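Local coordinates for putative cytoplasmic protein (Salmonella typhimurium, PDB 2GK3) that is of unknown function but forms a hexamer and probably has a fold related to class I glutamine amidotransferases, at residues G17-I22 and S36-G41; T90-N95 and N106-I111; E163-E168 and L202-D207; D157-P162 and L187-A192; K219-M224 and Q251-K256. One frame throughout, in Å; residues are numbered along the deposited sequence.

Contact 1: G17-I22 and S36-G41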
# COMPACT_ATOMS: atom_id res chain seq x y z
N GLY E 17 6.76 -19.49 12.66
CA GLY E 17 6.78 -18.04 12.52
C GLY E 17 8.05 -17.54 11.92
O GLY E 17 8.60 -18.16 11.04
N GLU E 18 8.51 -16.38 12.39
CA GLU E 18 9.82 -15.82 11.99
C GLU E 18 10.02 -15.69 10.47
O GLU E 18 11.12 -15.89 9.95
CB GLU E 18 10.98 -16.59 12.65
CG GLU E 18 11.18 -16.28 14.11
CD GLU E 18 11.64 -14.84 14.37
OE1 GLU E 18 12.22 -14.21 13.46
OE2 GLU E 18 11.42 -14.35 15.49
N SER E 19 8.95 -15.31 9.78
CA SER E 19 9.03 -14.99 8.36
C SER E 19 8.11 -13.82 8.03
O SER E 19 7.13 -13.58 8.72
CB SER E 19 8.66 -16.20 7.52
OG SER E 19 7.34 -16.60 7.77
N TRP E 20 8.45 -13.10 6.97
CA TRP E 20 7.66 -11.96 6.55
C TRP E 20 7.86 -11.63 5.07
O TRP E 20 8.86 -12.04 4.46
CB TRP E 20 7.95 -10.73 7.44
CG TRP E 20 9.39 -10.40 7.50
CD1 TRP E 20 10.10 -9.69 6.58
CD2 TRP E 20 10.33 -10.78 8.52
NE1 TRP E 20 11.42 -9.59 6.97
CE2 TRP E 20 11.58 -10.26 8.15
CE3 TRP E 20 10.22 -11.51 9.71
CZ2 TRP E 20 12.73 -10.44 8.92
CZ3 TRP E 20 11.35 -11.69 10.47
CH2 TRP E 20 12.59 -11.17 10.08
N HIS E 21 6.92 -10.86 4.52
CA HIS E 21 6.90 -10.46 3.11
C HIS E 21 6.76 -8.93 3.03
O HIS E 21 5.65 -8.41 3.13
CB HIS E 21 5.68 -11.09 2.40
CG HIS E 21 5.84 -12.53 2.01
ND1 HIS E 21 5.40 -13.57 2.80
CD2 HIS E 21 6.33 -13.10 0.89
CE1 HIS E 21 5.64 -14.72 2.20
NE2 HIS E 21 6.21 -14.47 1.03
N ILE E 22 7.87 -8.20 2.85
CA ILE E 22 7.78 -6.74 2.78
C ILE E 22 7.40 -6.32 1.38
O ILE E 22 7.99 -6.76 0.40
CB ILE E 22 9.08 -5.97 3.20
CG1 ILE E 22 9.54 -6.34 4.61
CG2 ILE E 22 8.86 -4.47 3.14
CD1 ILE E 22 10.67 -7.34 4.61
N SER E 36 9.63 -6.03 -3.71
CA SER E 36 9.01 -6.90 -2.73
C SER E 36 10.01 -7.91 -2.27
O SER E 36 10.76 -8.45 -3.06
CB SER E 36 7.72 -7.57 -3.26
OG SER E 36 6.70 -6.59 -3.38
N LYS E 37 9.98 -8.17 -0.96
CA LYS E 37 11.10 -8.80 -0.30
C LYS E 37 10.60 -9.83 0.73
O LYS E 37 10.00 -9.46 1.75
CB LYS E 37 11.96 -7.70 0.37
CG LYS E 37 13.29 -8.20 0.89
CD LYS E 37 14.07 -7.12 1.67
CE LYS E 37 15.46 -7.65 1.97
NZ LYS E 37 16.18 -6.80 2.96
N TYR E 38 10.84 -11.11 0.44
CA TYR E 38 10.72 -12.17 1.45
C TYR E 38 12.01 -12.30 2.30
O TYR E 38 13.12 -12.15 1.79
CB TYR E 38 10.37 -13.49 0.78
CG TYR E 38 10.17 -14.63 1.74
CD1 TYR E 38 9.06 -14.65 2.61
CD2 TYR E 38 11.06 -15.69 1.79
CE1 TYR E 38 8.85 -15.70 3.50
CE2 TYR E 38 10.87 -16.75 2.70
CZ TYR E 38 9.77 -16.74 3.55
OH TYR E 38 9.56 -17.77 4.44
N GLU E 39 11.85 -12.54 3.61
CA GLU E 39 12.98 -12.86 4.49
C GLU E 39 12.50 -13.83 5.55
O GLU E 39 11.31 -13.88 5.87
CB GLU E 39 13.58 -11.64 5.21
CG GLU E 39 13.68 -10.33 4.41
CD GLU E 39 14.41 -9.24 5.18
OE1 GLU E 39 15.66 -9.31 5.24
OE2 GLU E 39 13.75 -8.31 5.72
N GLU E 40 13.44 -14.60 6.08
CA GLU E 40 13.21 -15.41 7.25
C GLU E 40 14.12 -14.91 8.35
O GLU E 40 15.28 -14.60 8.10
CB GLU E 40 13.44 -16.87 6.93
CG GLU E 40 12.37 -17.38 6.00
CD GLU E 40 12.50 -18.83 5.64
OE1 GLU E 40 11.53 -19.36 5.08
OE2 GLU E 40 13.56 -19.44 5.92
N GLY E 41 13.58 -14.82 9.57
CA GLY E 41 14.21 -14.07 10.64
C GLY E 41 15.05 -14.83 11.64
O GLY E 41 15.84 -14.22 12.36
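Trp20 and Glu39 form a hydrogen-bonded pair in an antiparallel hairpin whose strands, 19-22 and 36-40, run 4.6 Å apart at 170°. Trp20 CG is placed between the backbone N and the carbonyl carbon (chi1 54°). Glu39 O sits above the centre of one face of the indole. Trp20 NE1 donates to Glu39 OE2 at 2.9 Å, nearly straight and in the indole plane, but reaches the oxygen from above the carboxylate plane. The far rim of the indole, CH2, comes within 3.4 Å of Gly41 CA; a side chain there would collide with the ring, which suits glycine. Beside this pair, Ile22 CD1 touches Glu39 OE2.

On the opposite face His21 lies obliquely against Tyr38, tentatively, since the imidazole has two alternative positions. Tyr38 OH donates to the anti lone pair of Glu40 OE1 at 2.6 Å. The backbones of His21 and Ile22 pair with a strand of the third subunit. The indole bond, with a long, weak charged contact from Lys37 NZ two residues along the same strand, would steady the Glu39 carboxylate, probably favouring its ionised form, on a hairpin built into the hexamer.

Contact 2: T90-N95 and N106-I111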
# COMPACT_ATOMS: atom_id res chain seq x y z
N THR E 90 -3.16 -14.98 12.45
CA THR E 90 -2.67 -15.93 11.44
C THR E 90 -3.21 -17.34 11.71
O THR E 90 -3.68 -18.00 10.78
CB THR E 90 -1.12 -15.93 11.27
OG1 THR E 90 -0.71 -14.64 10.83
CG2 THR E 90 -0.68 -16.97 10.21
N PHE E 91 -3.17 -17.76 12.97
CA PHE E 91 -3.73 -19.04 13.41
C PHE E 91 -5.26 -19.10 13.32
O PHE E 91 -5.82 -20.09 12.86
CB PHE E 91 -3.32 -19.31 14.83
CG PHE E 91 -1.87 -19.62 15.00
CD1 PHE E 91 -1.01 -18.66 15.52
CD2 PHE E 91 -1.36 -20.87 14.66
CE1 PHE E 91 0.34 -18.92 15.70
CE2 PHE E 91 0.01 -21.14 14.84
CZ PHE E 91 0.86 -20.15 15.37
N LEU E 92 -5.93 -18.05 13.76
CA LEU E 92 -7.38 -17.99 13.81
C LEU E 92 -8.06 -17.80 12.45
O LEU E 92 -9.17 -18.31 12.24
CB LEU E 92 -7.82 -16.87 14.77
CG LEU E 92 -7.66 -17.20 16.27
CD1 LEU E 92 -7.65 -15.96 17.16
CD2 LEU E 92 -8.73 -18.20 16.72
N LEU E 93 -7.40 -17.05 11.56
CA LEU E 93 -7.98 -16.59 10.29
C LEU E 93 -7.20 -17.14 9.10
O LEU E 93 -6.76 -16.37 8.22
CB LEU E 93 -8.01 -15.06 10.24
CG LEU E 93 -8.70 -14.33 11.39
CD1 LEU E 93 -8.55 -12.82 11.26
CD2 LEU E 93 -10.18 -14.73 11.44
N GLN E 94 -7.02 -18.46 9.09
CA GLN E 94 -6.46 -19.16 7.94
C GLN E 94 -7.31 -18.89 6.68
O GLN E 94 -8.49 -18.51 6.77
CB GLN E 94 -6.38 -20.66 8.22
CG GLN E 94 -5.45 -21.04 9.38
CD GLN E 94 -5.67 -22.47 9.89
OE1 GLN E 94 -5.88 -23.40 9.11
NE2 GLN E 94 -5.61 -22.66 11.21
N ASN E 95 -6.69 -19.03 5.53
CA ASN E 95 -7.27 -18.72 4.23
C ASN E 95 -8.65 -19.34 3.95
O ASN E 95 -9.53 -18.67 3.40
CB ASN E 95 -6.26 -19.08 3.14
CG ASN E 95 -5.13 -18.09 3.07
OD1 ASN E 95 -5.06 -17.16 3.88
ND2 ASN E 95 -4.24 -18.27 2.10
N ASN E 106 -10.08 -24.91 15.14
CA ASN E 106 -9.42 -23.73 15.71
C ASN E 106 -7.97 -24.04 16.10
O ASN E 106 -7.72 -24.84 17.00
CB ASN E 106 -10.23 -23.23 16.90
CG ASN E 106 -9.74 -21.91 17.45
OD1 ASN E 106 -8.54 -21.70 17.63
ND2 ASN E 106 -10.67 -21.02 17.75
N ALA E 107 -7.01 -23.41 15.41
CA ALA E 107 -5.58 -23.77 15.55
C ALA E 107 -5.09 -23.53 16.97
O ALA E 107 -4.22 -24.24 17.48
CB ALA E 107 -4.73 -23.02 14.55
N LEU E 108 -5.66 -22.51 17.60
CA LEU E 108 -5.23 -22.15 18.96
C LEU E 108 -5.84 -23.12 19.98
O LEU E 108 -5.19 -23.45 20.99
CB LEU E 108 -5.54 -20.68 19.25
CG LEU E 108 -4.80 -19.59 18.45
CD1 LEU E 108 -5.20 -18.21 18.99
CD2 LEU E 108 -3.27 -19.75 18.52
N GLU E 109 -7.07 -23.58 19.72
CA GLU E 109 -7.63 -24.70 20.50
C GLU E 109 -6.75 -25.95 20.37
O GLU E 109 -6.42 -26.57 21.38
CB GLU E 109 -9.09 -25.01 20.15
CG GLU E 109 -10.07 -23.87 20.44
CD GLU E 109 -10.44 -23.68 21.92
OE1 GLU E 109 -9.98 -24.43 22.80
OE2 GLU E 109 -11.22 -22.75 22.22
N SER E 110 -6.32 -26.27 19.15
CA SER E 110 -5.47 -27.45 18.89
C SER E 110 -4.20 -27.36 19.70
O SER E 110 -3.84 -28.32 20.40
CB SER E 110 -5.11 -27.55 17.40
OG SER E 110 -6.28 -27.74 16.62
N ILE E 111 -3.55 -26.21 19.63
CA ILE E 111 -2.32 -25.95 20.39
C ILE E 111 -2.58 -26.08 21.89
O ILE E 111 -1.78 -26.70 22.60
CB ILE E 111 -1.66 -24.60 20.02
CG1 ILE E 111 -1.11 -24.68 18.58
CG2 ILE E 111 -0.55 -24.24 21.01
CD1 ILE E 111 -0.73 -23.34 17.95
O HOH W 1 -7.99 -21.69 12.96
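Phe91 CG stands anti to its carbonyl carbon (chi1 -69°), and Leu108 CG takes the same position on its own residue (chi1 -66°). The two side chains cross at about a right angle between helices 88-92 and 107-116. Leu108 CD2 reaches Phe91 CB at 3.7 Å and also touches the start of the ring at CG and CD1. Farther out, Phe91 CE2 meets Ile111 CD1 at 3.9 Å, while Ala107 CB lies at the ring edge near its plane. Alanine suits this place because its CB also lies 3.6 Å from Phe91 O, where the backbones come close. The other methyl of Leu108, CD1, packs on Leu92 CD1, and Leu92 CD2 rests against the amide of Asn106.

Polar groups lie beside this apolar contact. Gln94 NE2 turns back to donate to Phe91 O, the bond lying in the carbonyl plane, and one water donates to that same oxygen while accepting from Ala107 N. Asn106 is the N-cap of the second helix: its OD1 takes Leu108 N at 3.0 Å and Glu109 N at 3.2 Å, the latter from above the carbonyl plane. Its ND2 is given to Glu163 of the fourth subunit. A buried apolar core thus lies beside backbone ends whose polar atoms are met by a side-chain cap, a glutamine amide and a bridging water, and the cap residue also takes part in the subunit interface.

Contact 3: E163-E168 and L202-D207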
# COMPACT_ATOMS: atom_id res chain seq x y z
N GLU E 163 19.38 2.01 23.46
CA GLU E 163 20.68 2.09 24.16
C GLU E 163 21.10 0.74 24.67
O GLU E 163 22.26 0.55 25.06
CB GLU E 163 20.63 3.01 25.38
CG GLU E 163 19.42 3.89 25.48
CD GLU E 163 18.20 3.20 26.09
OE1 GLU E 163 18.17 2.98 27.32
OE2 GLU E 163 17.23 2.95 25.33
N GLY E 164 20.14 -0.19 24.72
CA GLY E 164 20.40 -1.53 25.24
C GLY E 164 20.29 -1.64 26.74
O GLY E 164 20.63 -0.73 27.47
N ILE E 165 19.79 -2.77 27.19
CA ILE E 165 19.90 -3.18 28.58
C ILE E 165 20.15 -4.67 28.60
O ILE E 165 19.68 -5.40 27.73
CB ILE E 165 18.65 -2.86 29.42
CG1 ILE E 165 17.39 -2.75 28.54
CG2 ILE E 165 18.87 -1.58 30.23
CD1 ILE E 165 16.91 -4.06 27.93
N CYS E 166 20.89 -5.11 29.61
CA CYS E 166 21.27 -6.52 29.73
C CYS E 166 20.26 -7.36 30.51
O CYS E 166 19.53 -6.85 31.34
CB CYS E 166 22.65 -6.65 30.37
SG CYS E 166 22.80 -5.58 31.80
N ALA E 167 20.23 -8.65 30.20
CA ALA E 167 19.46 -9.61 30.97
C ALA E 167 20.15 -9.83 32.30
O ALA E 167 21.35 -9.57 32.43
CB ALA E 167 19.35 -10.92 30.21
N GLU E 168 19.39 -10.31 33.28
CA GLU E 168 19.93 -10.68 34.58
C GLU E 168 19.32 -11.98 35.07
O GLU E 168 18.12 -12.22 34.86
CB GLU E 168 19.68 -9.57 35.60
CG GLU E 168 20.74 -8.47 35.54
CD GLU E 168 20.28 -7.17 36.15
OE1 GLU E 168 21.02 -6.17 36.03
OE2 GLU E 168 19.18 -7.15 36.74
N LEU E 202 14.94 -15.19 34.52
CA LEU E 202 15.76 -14.07 34.06
C LEU E 202 14.87 -12.85 33.99
O LEU E 202 13.67 -12.96 33.72
CB LEU E 202 16.32 -14.34 32.65
CG LEU E 202 17.27 -15.50 32.31
CD1 LEU E 202 17.72 -15.39 30.85
CD2 LEU E 202 18.49 -15.52 33.25
N THR E 203 15.46 -11.68 34.19
CA THR E 203 14.72 -10.42 34.11
C THR E 203 15.46 -9.46 33.20
O THR E 203 16.63 -9.65 32.88
CB THR E 203 14.57 -9.75 35.48
OG1 THR E 203 15.88 -9.52 36.00
CG2 THR E 203 13.77 -10.61 36.48
N ILE E 204 14.76 -8.40 32.82
CA ILE E 204 15.30 -7.40 31.95
C ILE E 204 14.62 -6.12 32.44
O ILE E 204 13.39 -6.10 32.54
CB ILE E 204 14.96 -7.77 30.46
CG1 ILE E 204 15.69 -6.87 29.46
CG2 ILE E 204 13.43 -7.83 30.22
CD1 ILE E 204 15.53 -7.34 27.99
N ASN E 205 15.39 -5.10 32.82
CA ASN E 205 14.80 -3.83 33.32
C ASN E 205 13.84 -4.10 34.48
O ASN E 205 12.81 -3.44 34.65
CB ASN E 205 14.09 -3.10 32.17
CG ASN E 205 13.72 -1.67 32.49
OD1 ASN E 205 14.40 -0.98 33.27
ND2 ASN E 205 12.63 -1.19 31.87
N ASN E 206 14.18 -5.12 35.26
CA ASN E 206 13.35 -5.61 36.36
C ASN E 206 12.00 -6.23 35.94
O ASN E 206 11.22 -6.64 36.79
CB ASN E 206 13.19 -4.54 37.46
CG ASN E 206 14.53 -4.07 38.03
OD1 ASN E 206 15.36 -4.88 38.47
ND2 ASN E 206 14.77 -2.78 38.00
N ASP E 207 11.74 -6.33 34.63
CA ASP E 207 10.54 -7.05 34.17
C ASP E 207 10.93 -8.51 33.90
O ASP E 207 12.10 -8.80 33.69
CB ASP E 207 9.97 -6.44 32.89
CG ASP E 207 9.22 -5.14 33.13
OD1 ASP E 207 8.37 -5.07 34.05
OD2 ASP E 207 9.46 -4.19 32.36
O HOH W 2 18.16 -5.65 33.43
O HOH W 3 16.64 -7.00 35.26
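Ile165 CD1 meets Ile204 CG1 and CD1 in an apolar contact, the two side chains crossing at about a right angle. The modelled 3.4 Å between Ile165 CD1 and Ile204 CG1 is doubtfully short, since Ile165 is built nearly eclipsed about chi1 (24°). Branched aliphatic residues suit the place, for Ile204 also packs on Phe186 and Tyr189 of strand 185-194. At the other end the antiparallel strands are joined by the Glu168-Thr203 pair: Glu168 N donates to Thr203 O at 2.9 Å, and Thr203 N to Glu168 O at 2.8 Å. Thr203 O also makes a CA-H...O contact with Ala167 CA, and the small Ala167 is buried against Tyr183, Phe186 and Leu209.

Between and beside these points the strands part and water fills in. After Ile204 the chain reverses through a type I' turn, with Asn205 and Asn206 in left-handed backbone conformations that asparagine tolerates well. One water donates to Cys166 O and accepts from Asn205 N, taking the place of a direct strand bond. A second donates to Glu168 OE2 at 2.9 Å, accepts from Asn206 N and is hydrogen-bonded to Thr203 OG1 at 2.7 Å. The extended Glu168 side chain and Thr203 leave the strands on the same face, so both can share that water. The tight part is held by the paired backbone bonds and the isoleucine contact, whereas the diverging side depends on water to satisfy backbone N-H and C=O groups.

Contact 4: D157-P162 and L187-A192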
# COMPACT_ATOMS: atom_id res chain seq x y z
N ASP E 157 2.74 -3.52 23.99
CA ASP E 157 3.47 -4.00 25.16
C ASP E 157 4.99 -3.97 24.97
O ASP E 157 5.73 -4.54 25.78
CB ASP E 157 2.97 -5.41 25.56
CG ASP E 157 3.27 -6.47 24.50
OD1 ASP E 157 3.84 -6.12 23.43
OD2 ASP E 157 2.97 -7.66 24.75
N ARG E 158 5.43 -3.32 23.90
CA ARG E 158 6.84 -3.15 23.59
C ARG E 158 7.49 -2.21 24.60
O ARG E 158 6.92 -1.18 24.98
CB ARG E 158 7.04 -2.50 22.21
CG ARG E 158 6.74 -3.35 21.00
CD ARG E 158 6.81 -2.49 19.72
NE ARG E 158 5.91 -1.33 19.76
CZ ARG E 158 6.24 -0.07 19.48
NH1 ARG E 158 7.46 0.26 19.08
NH2 ARG E 158 5.31 0.87 19.54
N VAL E 159 8.69 -2.59 25.03
CA VAL E 159 9.59 -1.68 25.68
C VAL E 159 10.77 -1.55 24.73
O VAL E 159 11.49 -2.52 24.47
CB VAL E 159 10.01 -2.19 27.08
CG1 VAL E 159 11.14 -1.30 27.69
CG2 VAL E 159 8.77 -2.25 28.01
N GLU E 160 10.93 -0.37 24.16
CA GLU E 160 12.07 -0.11 23.25
C GLU E 160 13.25 0.46 24.05
O GLU E 160 13.10 1.47 24.76
CB GLU E 160 11.67 0.85 22.12
CG GLU E 160 10.48 0.38 21.27
CD GLU E 160 10.83 -0.76 20.31
OE1 GLU E 160 11.98 -1.26 20.33
OE2 GLU E 160 9.95 -1.16 19.52
N LYS E 161 14.39 -0.21 23.92
CA LYS E 161 15.64 0.22 24.54
C LYS E 161 16.79 0.32 23.50
O LYS E 161 17.71 -0.49 23.53
CB LYS E 161 16.03 -0.76 25.65
CG LYS E 161 15.04 -0.79 26.82
CD LYS E 161 15.38 0.27 27.85
CE LYS E 161 14.25 0.51 28.85
NZ LYS E 161 14.53 1.79 29.63
N PRO E 162 16.75 1.34 22.61
CA PRO E 162 17.83 1.51 21.62
C PRO E 162 19.24 1.55 22.22
O PRO E 162 20.19 1.14 21.53
CB PRO E 162 17.51 2.85 20.96
CG PRO E 162 16.44 3.48 21.82
CD PRO E 162 15.72 2.38 22.46
N LEU E 187 17.80 -4.89 22.89
CA LEU E 187 17.38 -3.55 22.49
C LEU E 187 15.87 -3.31 22.70
O LEU E 187 15.31 -2.30 22.27
CB LEU E 187 17.86 -3.25 21.06
CG LEU E 187 19.22 -2.53 20.84
CD1 LEU E 187 20.26 -2.68 21.95
CD2 LEU E 187 19.84 -2.89 19.54
N GLY E 188 15.23 -4.24 23.40
CA GLY E 188 13.79 -4.20 23.57
C GLY E 188 13.21 -5.53 23.99
O GLY E 188 13.89 -6.55 23.95
N TYR E 189 11.95 -5.49 24.43
CA TYR E 189 11.24 -6.68 24.90
C TYR E 189 9.75 -6.39 25.00
O TYR E 189 9.34 -5.22 25.00
CB TYR E 189 11.80 -7.18 26.25
CG TYR E 189 11.63 -6.21 27.42
CD1 TYR E 189 10.60 -6.38 28.34
CD2 TYR E 189 12.52 -5.15 27.61
CE1 TYR E 189 10.44 -5.53 29.43
CE2 TYR E 189 12.38 -4.28 28.70
CZ TYR E 189 11.34 -4.47 29.60
OH TYR E 189 11.17 -3.60 30.66
N ASN E 190 8.95 -7.46 25.07
CA ASN E 190 7.53 -7.37 25.39
C ASN E 190 7.35 -7.40 26.91
O ASN E 190 7.85 -8.32 27.58
CB ASN E 190 6.76 -8.54 24.79
CG ASN E 190 6.75 -8.53 23.27
OD1 ASN E 190 7.50 -9.28 22.64
ND2 ASN E 190 5.91 -7.70 22.68
N GLN E 191 6.66 -6.39 27.44
CA GLN E 191 6.42 -6.31 28.88
C GLN E 191 5.23 -7.14 29.30
O GLN E 191 4.12 -6.95 28.83
CB GLN E 191 6.17 -4.87 29.32
CG GLN E 191 6.02 -4.72 30.83
CD GLN E 191 5.95 -3.28 31.26
OE1 GLN E 191 5.07 -2.53 30.85
NE2 GLN E 191 6.91 -2.87 32.07
N ALA E 192 5.45 -8.07 30.22
CA ALA E 192 4.36 -8.88 30.74
C ALA E 192 4.54 -9.04 32.26
O ALA E 192 5.55 -8.64 32.82
CB ALA E 192 4.29 -10.23 30.03
O HOH W 4 2.01 -8.09 27.45
O HOH W 5 14.57 -0.67 20.21
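Backbone hydrogen bonds join Val159 and Tyr189 in both directions, Val159 N to Tyr189 O at 2.7 Å and Tyr189 N to Val159 O at 3.0 Å, between antiparallel strands 158-161 and 188-190. Gln191 N to Asp157 O and Lys161 N to Leu187 O extend the pairing at its two ends. Gly188 suits the site facing Glu160, because a CB there would collide with Val159 O.

Apolar contact centres on the same pair. Val159 CB sits over one face of the Tyr189 phenol, 3.8 Å from its centroid, in a CH-pi contact; Val159 CG1 reaches Tyr189 CE2 at 3.4 Å. Tyr189 OH itself is hydrogen-bonded to Asp207.

Among polar side chains, Asp157 OD1 accepts from Asn190 ND2 at 2.7 Å, in the amide plane but with the donor above the carboxylate plane; Asn190 OD1 accepts from Gly126 N. Gly132 N and Met131 N also donate to the Asp157 carboxylate, and a water links OD2 to Gln191 O. Along its own strand Arg158 NH1 forms a salt bridge with Glu160 OE2 at 2.9 Å. These buried strands border the fifth subunit, where Arg158 NH1 also bonds to Asn89 of that chain. The buried Asp157 is ringed by donors, which would tend to stabilise its negative charge.

Contact 5: K219-M224 and Q251-K256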
# COMPACT_ATOMS: atom_id res chain seq x y z
N LYS E 219 4.10 -28.23 29.63
CA LYS E 219 5.00 -27.28 30.25
C LYS E 219 5.20 -26.10 29.31
O LYS E 219 5.17 -26.24 28.09
CB LYS E 219 6.34 -27.93 30.56
CG LYS E 219 6.33 -28.74 31.84
CD LYS E 219 7.71 -29.31 32.11
CE LYS E 219 7.91 -29.54 33.62
NZ LYS E 219 8.63 -28.38 34.30
N THR E 220 5.40 -24.94 29.91
CA THR E 220 5.34 -23.70 29.17
C THR E 220 6.54 -22.81 29.47
O THR E 220 7.17 -22.91 30.53
CB THR E 220 4.01 -22.97 29.44
OG1 THR E 220 3.90 -22.65 30.84
CG2 THR E 220 2.82 -23.85 29.02
N ALA E 221 6.85 -21.95 28.51
CA ALA E 221 7.95 -21.03 28.64
C ALA E 221 7.68 -19.78 27.80
O ALA E 221 7.02 -19.83 26.75
CB ALA E 221 9.26 -21.68 28.21
N CYS E 222 8.17 -18.65 28.29
CA CYS E 222 8.04 -17.42 27.53
C CYS E 222 9.39 -16.73 27.60
O CYS E 222 9.96 -16.60 28.68
CB CYS E 222 6.95 -16.51 28.10
SG CYS E 222 5.26 -17.05 27.76
N PHE E 223 9.90 -16.32 26.45
CA PHE E 223 11.08 -15.50 26.42
C PHE E 223 10.64 -14.16 25.87
O PHE E 223 10.14 -14.09 24.75
CB PHE E 223 12.18 -16.13 25.55
CG PHE E 223 13.47 -15.37 25.61
CD1 PHE E 223 14.37 -15.57 26.66
CD2 PHE E 223 13.79 -14.44 24.63
CE1 PHE E 223 15.56 -14.86 26.74
CE2 PHE E 223 14.99 -13.73 24.68
CZ PHE E 223 15.88 -13.94 25.74
N MSE E 224 10.84 -13.10 26.65
CA MSE E 224 10.08 -11.86 26.44
C MSE E 224 10.70 -10.93 25.43
O MSE E 224 10.07 -9.98 24.98
CB MSE E 224 9.81 -11.11 27.76
CG MSE E 224 9.04 -11.91 28.81
SE MSE E 224 7.39 -12.78 28.20
CE MSE E 224 7.72 -14.24 29.39
N GLN E 251 14.38 -28.34 26.06
CA GLN E 251 14.54 -29.60 26.78
C GLN E 251 13.82 -29.58 28.14
O GLN E 251 13.25 -30.59 28.57
CB GLN E 251 16.04 -29.86 26.97
CG GLN E 251 16.46 -31.30 26.73
CD GLN E 251 17.23 -31.48 25.44
OE1 GLN E 251 18.06 -30.64 25.08
NE2 GLN E 251 16.97 -32.58 24.74
N PHE E 252 13.85 -28.43 28.81
CA PHE E 252 13.17 -28.29 30.09
C PHE E 252 11.65 -28.53 30.02
O PHE E 252 11.07 -29.19 30.90
CB PHE E 252 13.47 -26.92 30.72
CG PHE E 252 13.11 -26.84 32.19
CD1 PHE E 252 13.95 -27.42 33.16
CD2 PHE E 252 11.94 -26.22 32.60
CE1 PHE E 252 13.62 -27.37 34.51
CE2 PHE E 252 11.59 -26.15 33.95
CZ PHE E 252 12.44 -26.74 34.91
N ILE E 253 11.03 -28.01 28.97
CA ILE E 253 9.57 -28.03 28.81
C ILE E 253 9.07 -29.17 27.88
O ILE E 253 7.86 -29.32 27.68
CB ILE E 253 9.04 -26.62 28.36
CG1 ILE E 253 9.34 -26.36 26.88
CG2 ILE E 253 9.66 -25.50 29.21
CD1 ILE E 253 8.77 -25.05 26.34
N ALA E 254 9.99 -29.96 27.34
CA ALA E 254 9.61 -31.04 26.41
C ALA E 254 8.67 -32.08 27.02
O ALA E 254 8.68 -32.34 28.23
CB ALA E 254 10.84 -31.72 25.84
N ARG E 255 7.84 -32.66 26.16
CA ARG E 255 7.05 -33.82 26.53
C ARG E 255 7.90 -34.90 27.25
O ARG E 255 9.06 -35.14 26.88
CB ARG E 255 6.40 -34.42 25.29
CG ARG E 255 5.39 -35.54 25.58
CD ARG E 255 4.86 -36.16 24.31
NE ARG E 255 4.39 -35.13 23.38
CZ ARG E 255 3.15 -34.65 23.32
NH1 ARG E 255 2.21 -35.09 24.14
NH2 ARG E 255 2.87 -33.72 22.43
N LYS E 256 7.31 -35.47 28.30
CA LYS E 256 7.66 -36.78 28.88
C LYS E 256 7.58 -36.77 30.40
O LYS E 256 6.49 -36.78 30.98
CB LYS E 256 9.02 -37.31 28.41
CG LYS E 256 8.98 -38.79 28.00
CD LYS E 256 8.22 -39.00 26.68
CE LYS E 256 9.13 -38.92 25.42
NZ LYS E 256 9.27 -37.54 24.81
O HOH W 6 5.63 -30.78 28.17
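Strand 218-223 of the central sheet is covered near its start by the last turn of helix 242-253, and Lys219 and Ile253 make the junction. Lys219 CB lies 3.7 Å from Ile253 CB and 3.5 Å from Ile253 O, so backbone and side chain are both close here. Ile253 CG1 falls between its backbone N and carbonyl carbon (chi1 75°), and the branch beyond it takes CD1 to Ala221 CB at 3.9 Å. Its other branch, CG2, rests on Thr220 O at 3.8 Å. A beta-branched residue suits this position, since its two arms reach different points of the strand; the small Ala221 lets the isoleucine come down onto it.

The lysine chain continues past the helix end, with CD 3.6 Å from Phe252 O, then bends at its last torsion (chi4 -96°). Lys219 NZ ends 3.7 Å from Phe252 CE2, approaching the ring obliquely. Phe252 meets Phe212 edge-to-face. One water donates to Ile253 O at 2.7 Å and accepts weakly from Lys219 N.

No direct hydrogen bond spans the two segments. Hydrocarbon contact joins helix to strand, while the water serves a carbonyl at the helix's C-terminal end; a positive charge in that general region may be mildly favourable.

In the fold
Along the chain, contacts 1 and 2 come first and in series; contacts 4 and 3 alternate their segments, and contact 5 follows. Contacts 3 and 4 have centres about 10 Å apart: strand 185-194 of contact 4 lies beside strand 164-169 of contact 3, and Asp207 probably accepts from Gln191 NE2. Contact 4 in turn touches contact 5, where Asn190 N meets Met224 O. Contact 1, the projecting hairpin, and contact 2, a helical pair, lie about 20 Å apart between centres, and both reach the third subunit. Contacts 2 and 3 are on opposite sides of the chain's centre, about 32 Å apart between centres. Contacts 1 to 4 all meet other subunits of the hexamer, whereas contact 5 meets none.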